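Local structure of fluoroacetyl-CoA thioesterase (Streptomyces cattleya, 3KUV) at residues 79-82 against 83-86. The protein hydrolyses fluoroacetyl-CoA to fluoroacetate and CoA before it can react with citrate synthase, and so confers fluoroacetate resistance. The protein carries 1 engineered substitution. Numbering follows the deposited sequence.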
ATOM      1  N   ALA B  79       6.537   9.521  -9.905  1.00 12.74           N
ATOM      2  CA  ALA B  79       5.872  10.116  -8.790  1.00 13.41           C
ATOM      3  C   ALA B  79       4.806  11.128  -9.292  1.00 13.24           C
ATOM      4  O   ALA B  79       4.911  11.698 -10.391  1.00 13.93           O
ATOM      5  CB  ALA B  79       6.881  10.826  -7.878  1.00 15.47           C
ATOM      6  N   THR B  80       3.752  11.279  -8.468  1.00 10.36           N
ATOM      7  CA  THR B  80       2.554  12.042  -8.925  1.00 10.53           C
ATOM      8  C   THR B  80       2.191  13.090  -7.875  1.00 11.02           C
ATOM      9  O   THR B  80       1.872  12.782  -6.749  1.00 11.89           O
ATOM     10  CB  THR B  80       1.336  11.061  -9.042  1.00  9.26           C
ATOM     11  OG1 THR B  80       1.639  10.014  -9.992  1.00 10.23           O
ATOM     12  CG2 THR B  80       0.021  11.743  -9.498  1.00 13.23           C
ATOM     13  N   PRO B  81       2.221  14.385  -8.248  1.00 10.94           N
ATOM     14  CA  PRO B  81       1.743  15.451  -7.340  1.00 12.43           C
ATOM     15  C   PRO B  81       0.235  15.507  -7.295  1.00 11.68           C
ATOM     16  O   PRO B  81      -0.436  15.062  -8.247  1.00 11.82           O
ATOM     17  CB  PRO B  81       2.243  16.721  -8.082  1.00 14.57           C
ATOM     18  CG  PRO B  81       2.218  16.358  -9.547  1.00 14.15           C
ATOM     19  CD  PRO B  81       2.599  14.844  -9.592  1.00 13.44           C
ATOM     20  N   PRO B  82      -0.284  16.130  -6.270  1.00 11.57           N
ATOM     21  CA  PRO B  82      -1.768  16.379  -6.225  1.00 11.65           C
ATOM     22  C   PRO B  82      -2.203  17.183  -7.436  1.00 13.37           C
ATOM     23  O   PRO B  82      -1.476  17.997  -8.012  1.00 14.90           O
ATOM     24  CB  PRO B  82      -1.949  17.200  -4.966  1.00 14.05           C
ATOM     25  CG  PRO B  82      -0.723  16.786  -4.065  1.00 15.30           C
ATOM     26  CD  PRO B  82       0.390  16.628  -5.041  1.00 15.58           C
ATOM     27  N   GLY B  83      -3.368  16.833  -7.910  1.00 13.04           N
ATOM     28  CA  GLY B  83      -4.030  17.563  -8.997  1.00 13.22           C
ATOM     29  C   GLY B  83      -4.031  16.813 -10.314  1.00 13.52           C
ATOM     30  O   GLY B  83      -4.911  17.072 -11.218  1.00 14.55           O
ATOM     31  N   LEU B  84      -3.144  15.830 -10.496  1.00 10.34           N
ATOM     32  CA  LEU B  84      -3.244  14.911 -11.659  1.00 10.35           C
ATOM     33  C   LEU B  84      -4.293  13.831 -11.397  1.00  9.20           C
ATOM     34  O   LEU B  84      -4.625  13.575 -10.256  1.00 11.32           O
ATOM     35  CB  LEU B  84      -1.866  14.193 -11.954  1.00 11.13           C
ATOM     36  CG  LEU B  84      -0.824  15.207 -12.458  1.00 11.24           C
ATOM     37  CD1 LEU B  84       0.438  14.428 -12.692  1.00 14.33           C
ATOM     38  CD2 LEU B  84      -1.185  15.901 -13.775  1.00 14.35           C
ATOM     39  N   THR B  85      -4.795  13.234 -12.489  1.00  9.46           N
ATOM     40  CA  THR B  85      -5.755  12.132 -12.358  1.00  9.05           C
ATOM     41  C   THR B  85      -4.939  10.821 -12.498  1.00  9.52           C
ATOM     42  O   THR B  85      -4.285  10.608 -13.546  1.00 10.15           O
ATOM     43  CB  THR B  85      -6.768  12.180 -13.476  1.00  9.51           C
ATOM     44  OG1 THR B  85      -7.480  13.456 -13.437  1.00 10.35           O
ATOM     45  CG2 THR B  85      -7.800  11.057 -13.394  1.00 11.91           C
ATOM     46  N   VAL B  86      -5.045   9.978 -11.498  1.00  8.41           N
ATOM     47  CA  VAL B  86      -4.458   8.631 -11.579  1.00  9.73           C
ATOM     48  C   VAL B  86      -5.575   7.724 -12.158  1.00  9.93           C
ATOM     49  O   VAL B  86      -6.734   7.669 -11.614  1.00 10.90           O
ATOM     50  CB  VAL B  86      -3.984   8.129 -10.218  1.00  9.42           C
ATOM     51  CG1 VAL B  86      -3.598   6.594 -10.352  1.00 10.72           C
ATOM     52  CG2 VAL B  86      -2.775   8.931  -9.809  1.00 11.43           C
TER
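The Pro81 ring meets Leu84 at its CD and CG end. Leu84 CD1 comes in obliquely, displaced to one side of the ring plane, and reaches Pro81 CD at 3.8 Å and Pro81 CG at 4.1 Å. The Pro82 side chain leaves its CA pointing away from residues 83-86, yet Pro82 CB still lies 3.3 Å from Gly83 N. The same side chain touches Thr22. Thr136 of the second subunit also packs on Pro81.

Thr80 is buried. Its methyl is the atom that touches the returning chain. CG2 lies anti to the backbone N, and from there it touches two partners: Thr80 CG2 is 3.9 Å from Leu84 CB and 4.0 Å from Val86 CG2. The hydroxyl has a separate task, since OG1 is hydrogen-bonded to Asp108 OD2. The methyl and hydroxyl of one side chain thus serve an apolar and a polar contact.

The chain reverses through a type II beta turn from Pro81 to Leu84. Pro82 and Gly83 hold the two central positions. The positive phi of Gly83 (108°) suits a residue with no side chain, because a CB would run into Pro82 O. The turn is open: Pro81 O and Leu84 N are 3.6 Å apart and form no hydrogen bond. Leu84 N is buried without a polar partner.

After the turn the chain enters strand 85-96. Val86 packs on Ile113 and on Met45 and Leu48 of helix 42-57; those last two belong to the substrate-binding segment 40-50. On the dimer side, Lys135 of the second subunit touches Leu84, and its NZ is hydrogen-bonded to Ala79 O. This is a proline-glycine beta turn in the connection between strands 65-75 and 85-96 of a hot-dog fold thioesterase, next to its dimer interface.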